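Side-chain contacts in cell division control protein 73 (PDB 3V46), which serves as a subunit of the PAF1 complex in transcription elongation, and through this C-terminal Ras-like domain promotes association of the complex with chromatin: residues F35-K40 / V55-N60; A90-G95 / R154-S159. All blocks are in the same frame, centred on the assembly; numbering follows the deposited sequence.

Contact 1: residues F35-K40 / V55-N60; sequences FLLESK and VNIEKN
Leu36, Leu37 and Ile57 meet through aliphatic atoms alone, and the flat groups beside them are two rings of helix 149-166. The Phe156 ring packs against Leu36, and the Trp157 indole lies beside Ile57 and makes a cation-pi contact with Lys59. A smaller flat neighbour is the peptide carbonyl of Glu58, whose O lies 4.3 Å from Leu37 CD2. Ile57 works as a fork. Its CG2 branch is closest to helix 32-38, 3.6 Å from Leu37 CD2, and the two side chains slide past each other in opposite directions. Its longer branch goes to the other leucine: CD1 lies 4.1 Å from Leu36 CB, and these side chains cross at about a right angle. With CG1 beside the backbone N (chi1 -68°) and the chain extended beyond it, CD1 reaches Leu36, while CG2, anti to that N, serves Leu37. In the Ras-like fold of this domain, helix 32-38 follows the first strand, and here it packs against 54-59, an outermost strand of the sheet paired antiparallel with 68-73. An alanine in place of Ile57 lacks both branches, and would probably open a gap beside Leu36 and leave the Leu37 tip without its closest neighbour on the strand. Leu36 and Ile57 are buried, whereas Leu37 is exposed, so the contact runs from the core to the surface. Glu58 starts away from the helix and forms a salt bridge with Arg69. Just past the helix, Lys40 NZ turns back to donate to Glu38 O at 3.2 Å.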
# COMPACT_ATOMS: atom_id res chain seq x y z
N PHE A 35 7.37 -8.77 3.09
CA PHE A 35 6.43 -9.19 2.07
C PHE A 35 6.89 -8.74 0.69
O PHE A 35 7.04 -9.56 -0.22
CB PHE A 35 5.03 -8.65 2.40
CG PHE A 35 3.96 -9.15 1.48
CD1 PHE A 35 3.63 -10.50 1.44
CD2 PHE A 35 3.27 -8.28 0.67
CE1 PHE A 35 2.64 -10.96 0.59
CE2 PHE A 35 2.27 -8.73 -0.17
CZ PHE A 35 1.95 -10.07 -0.21
N LEU A 36 7.13 -7.45 0.52
CA LEU A 36 7.43 -6.91 -0.80
C LEU A 36 8.85 -7.20 -1.31
O LEU A 36 9.07 -7.26 -2.51
CB LEU A 36 7.17 -5.41 -0.83
CG LEU A 36 5.71 -5.01 -0.65
CD1 LEU A 36 5.58 -3.52 -0.83
CD2 LEU A 36 4.81 -5.74 -1.64
N LEU A 37 9.82 -7.35 -0.41
CA LEU A 37 11.19 -7.60 -0.83
C LEU A 37 11.54 -9.08 -0.86
O LEU A 37 12.31 -9.52 -1.72
CB LEU A 37 12.17 -6.86 0.07
CG LEU A 37 12.11 -5.33 -0.06
CD1 LEU A 37 13.18 -4.70 0.79
CD2 LEU A 37 12.26 -4.90 -1.52
N GLU A 38 11.01 -9.85 0.08
CA GLU A 38 11.38 -11.25 0.19
C GLU A 38 10.25 -12.18 -0.22
O GLU A 38 10.44 -13.40 -0.23
CB GLU A 38 11.81 -11.56 1.62
CG GLU A 38 12.92 -10.68 2.13
CD GLU A 38 13.51 -11.19 3.43
OE1 GLU A 38 12.78 -11.24 4.44
OE2 GLU A 38 14.71 -11.55 3.43
N SER A 39 9.09 -11.62 -0.54
CA SER A 39 7.91 -12.40 -0.88
C SER A 39 7.63 -13.36 0.26
O SER A 39 7.24 -14.52 0.05
CB SER A 39 8.11 -13.16 -2.19
OG SER A 39 8.42 -12.26 -3.23
N LYS A 40 7.82 -12.87 1.48
CA LYS A 40 7.61 -13.68 2.67
C LYS A 40 6.56 -13.01 3.52
O LYS A 40 6.77 -11.92 4.05
CB LYS A 40 8.92 -13.82 3.45
CG LYS A 40 9.96 -14.68 2.73
CD LYS A 40 11.24 -14.83 3.54
CE LYS A 40 12.25 -15.72 2.82
NZ LYS A 40 12.49 -15.29 1.41
N VAL A 55 8.99 3.14 6.75
CA VAL A 55 9.99 2.29 6.14
C VAL A 55 10.29 2.73 4.71
O VAL A 55 9.48 3.38 4.05
CB VAL A 55 9.62 0.81 6.15
CG1 VAL A 55 9.37 0.35 7.57
CG2 VAL A 55 8.43 0.55 5.29
N ASN A 56 11.48 2.40 4.26
CA ASN A 56 11.89 2.72 2.91
C ASN A 56 12.12 1.43 2.14
O ASN A 56 12.65 0.47 2.68
CB ASN A 56 13.18 3.53 2.94
CG ASN A 56 13.03 4.82 3.70
OD1 ASN A 56 12.55 5.82 3.17
ND2 ASN A 56 13.42 4.80 4.97
N ILE A 57 11.71 1.44 0.87
CA ILE A 57 11.95 0.32 -0.03
C ILE A 57 12.38 0.87 -1.37
O ILE A 57 11.72 1.74 -1.93
CB ILE A 57 10.68 -0.55 -0.21
CG1 ILE A 57 10.33 -1.28 1.08
CG2 ILE A 57 10.89 -1.58 -1.32
CD1 ILE A 57 9.10 -2.20 0.95
N GLU A 58 13.50 0.37 -1.90
CA GLU A 58 13.92 0.73 -3.23
C GLU A 58 13.56 -0.42 -4.17
O GLU A 58 13.75 -1.59 -3.84
CB GLU A 58 15.43 0.99 -3.26
CG GLU A 58 15.95 1.42 -4.61
CD GLU A 58 17.31 2.13 -4.54
OE1 GLU A 58 17.57 2.90 -3.59
OE2 GLU A 58 18.11 1.91 -5.44
N LYS A 59 13.03 -0.07 -5.34
CA LYS A 59 12.63 -1.04 -6.33
C LYS A 59 13.21 -0.71 -7.69
O LYS A 59 13.11 0.42 -8.17
CB LYS A 59 11.10 -1.08 -6.44
CG LYS A 59 10.56 -2.04 -7.51
CD LYS A 59 10.81 -3.49 -7.12
CE LYS A 59 10.15 -4.45 -8.10
NZ LYS A 59 10.49 -5.85 -7.79
N ASN A 60 13.82 -1.71 -8.32
CA ASN A 60 14.25 -1.59 -9.70
C ASN A 60 13.16 -2.22 -10.58
O ASN A 60 12.98 -3.43 -10.60
CB ASN A 60 15.59 -2.29 -9.90
CG ASN A 60 16.20 -2.00 -11.26
OD1 ASN A 60 16.19 -2.84 -12.15
ND2 ASN A 60 16.72 -0.78 -11.42

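Contact 2: residues A90-G95 / R154-S159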
# COMPACT_ATOMS: atom_id res chain seq x y z
N ALA A 90 0.05 5.08 -3.81
CA ALA A 90 -0.75 3.92 -3.42
C ALA A 90 -1.18 4.06 -1.99
O ALA A 90 -0.45 4.60 -1.15
CB ALA A 90 0.04 2.63 -3.62
N ILE A 91 -2.38 3.55 -1.71
CA ILE A 91 -2.97 3.56 -0.39
C ILE A 91 -3.49 2.17 -0.08
O ILE A 91 -4.34 1.64 -0.82
CB ILE A 91 -4.11 4.59 -0.31
CG1 ILE A 91 -3.57 6.01 -0.60
CG2 ILE A 91 -4.79 4.55 1.06
CD1 ILE A 91 -4.62 7.07 -0.71
N PHE A 92 -2.97 1.57 0.98
CA PHE A 92 -3.51 0.33 1.50
C PHE A 92 -4.62 0.69 2.47
O PHE A 92 -4.43 1.54 3.34
CB PHE A 92 -2.44 -0.48 2.23
CG PHE A 92 -1.42 -1.12 1.33
CD1 PHE A 92 -0.91 -0.46 0.24
CD2 PHE A 92 -0.96 -2.39 1.59
CE1 PHE A 92 0.04 -1.06 -0.58
CE2 PHE A 92 -0.01 -2.98 0.78
CZ PHE A 92 0.50 -2.32 -0.29
N THR A 93 -5.76 0.03 2.34
CA THR A 93 -6.92 0.37 3.16
C THR A 93 -7.22 -0.66 4.23
O THR A 93 -7.03 -1.86 4.05
CB THR A 93 -8.18 0.52 2.29
OG1 THR A 93 -8.44 -0.71 1.61
CG2 THR A 93 -8.01 1.62 1.28
N THR A 94 -7.70 -0.15 5.36
CA THR A 94 -8.01 -0.97 6.52
C THR A 94 -9.43 -1.47 6.43
O THR A 94 -9.79 -2.46 7.05
CB THR A 94 -7.93 -0.14 7.82
OG1 THR A 94 -8.88 0.93 7.75
CG2 THR A 94 -6.53 0.42 8.01
N GLY A 95 -10.24 -0.76 5.66
CA GLY A 95 -11.66 -1.03 5.60
C GLY A 95 -12.50 -0.07 6.43
O GLY A 95 -13.72 -0.17 6.41
N ARG A 154 4.74 -10.44 -7.10
CA ARG A 154 5.13 -10.08 -8.46
C ARG A 154 3.99 -9.28 -9.08
O ARG A 154 4.21 -8.25 -9.72
CB ARG A 154 5.44 -11.32 -9.30
CG ARG A 154 5.74 -11.01 -10.74
CD ARG A 154 6.00 -12.27 -11.56
NE ARG A 154 7.15 -13.03 -11.07
CZ ARG A 154 7.08 -14.21 -10.46
NH1 ARG A 154 5.91 -14.80 -10.26
NH2 ARG A 154 8.20 -14.81 -10.05
N TYR A 155 2.77 -9.76 -8.87
CA TYR A 155 1.61 -9.08 -9.42
C TYR A 155 1.43 -7.70 -8.79
O TYR A 155 1.07 -6.74 -9.46
CB TYR A 155 0.35 -9.91 -9.21
CG TYR A 155 -0.86 -9.12 -9.62
CD1 TYR A 155 -1.20 -8.97 -10.95
CD2 TYR A 155 -1.63 -8.47 -8.68
CE1 TYR A 155 -2.30 -8.22 -11.33
CE2 TYR A 155 -2.71 -7.73 -9.03
CZ TYR A 155 -3.05 -7.60 -10.36
OH TYR A 155 -4.15 -6.84 -10.72
N PHE A 156 1.68 -7.60 -7.49
CA PHE A 156 1.55 -6.31 -6.84
C PHE A 156 2.52 -5.32 -7.45
O PHE A 156 2.14 -4.20 -7.78
CB PHE A 156 1.80 -6.38 -5.34
CG PHE A 156 1.88 -5.02 -4.72
CD1 PHE A 156 0.71 -4.35 -4.38
CD2 PHE A 156 3.10 -4.39 -4.53
CE1 PHE A 156 0.75 -3.10 -3.84
CE2 PHE A 156 3.15 -3.11 -3.98
CZ PHE A 156 1.97 -2.47 -3.63
N TRP A 157 3.78 -5.71 -7.59
CA TRP A 157 4.75 -4.79 -8.15
C TRP A 157 4.42 -4.41 -9.58
O TRP A 157 4.65 -3.27 -9.98
CB TRP A 157 6.16 -5.36 -8.06
CG TRP A 157 6.81 -5.26 -6.71
CD1 TRP A 157 7.26 -6.29 -5.95
CD2 TRP A 157 7.11 -4.07 -5.98
NE1 TRP A 157 7.83 -5.82 -4.80
CE2 TRP A 157 7.75 -4.45 -4.80
CE3 TRP A 157 6.91 -2.71 -6.23
CZ2 TRP A 157 8.19 -3.53 -3.85
CZ3 TRP A 157 7.35 -1.79 -5.29
CH2 TRP A 157 7.98 -2.21 -4.12
N HIS A 158 3.90 -5.35 -10.36
CA HIS A 158 3.48 -5.07 -11.73
C HIS A 158 2.33 -4.06 -11.73
O HIS A 158 2.32 -3.12 -12.54
CB HIS A 158 3.07 -6.38 -12.44
CG HIS A 158 2.34 -6.20 -13.73
ND1 HIS A 158 2.98 -6.10 -14.95
CD2 HIS A 158 1.01 -6.11 -14.00
CE1 HIS A 158 2.08 -5.96 -15.91
NE2 HIS A 158 0.88 -5.96 -15.36
N SER A 159 1.38 -4.24 -10.81
CA SER A 159 0.24 -3.34 -10.66
C SER A 159 0.71 -1.94 -10.32
O SER A 159 0.24 -0.95 -10.88
CB SER A 159 -0.69 -3.86 -9.55
OG SER A 159 -1.73 -2.94 -9.26
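Phe92 and Phe156 carry the whole aromatic contact, each reaching from its own backbone toward the other. The ring ends meet: Phe92 CZ lies 3.6 Å from Phe156 CE1 and 3.7 Å from Phe156 CZ. The rings meet obliquely, with planes at 66° and centroids 5.6 Å apart. Phe156 CG is anti to the backbone N (chi1 171°), which sends the ring off the helix toward the sheet. Phe156 also borders the next side chain of its helix, with CD2 lying 4.2 Å above one face of the Trp157 indole, toward its rim.

Hydrogen bonds run to third parties. Thr93 OG1 hydrogen-bonds to Tyr118 O, and Ser159 OG pairs with Tyr118 OH in another hydrogen bond, so both segments are tied to strand 116-122.

The contact is buried near the centre of the domain, where helix 149-166 lies against the parallel part of the sheet. This is helix-on-sheet packing in the hydrophobic core of the Ras-like alpha/beta domain. Phe92 also touches Ile32 of helix 32-38, while Phe156 packs on Leu36 of that helix and on Tyr118 and Phe120 of strand 116-122, the strand beside 88-92.

From the N terminus the chain forms strand 16-18 and then helix 32-38. Contact 1 closes a short loop of 14 residues, largely without regular structure, by bringing strand 54-59 back to that helix. Strand 68-73 follows before contact 2 opens at strand 88-92. Contact 2 closes a much longer loop, 58 residues holding two strands and two helices, and ends on helix 149-166. The two loops are in series; they neither nest nor cross. In space the contacts touch: Leu36 O and Trp157 NE1 probably form a hydrogen bond, 3.0 Å long. Together they tie the first and last helices to an edge strand and a central strand of one sheet.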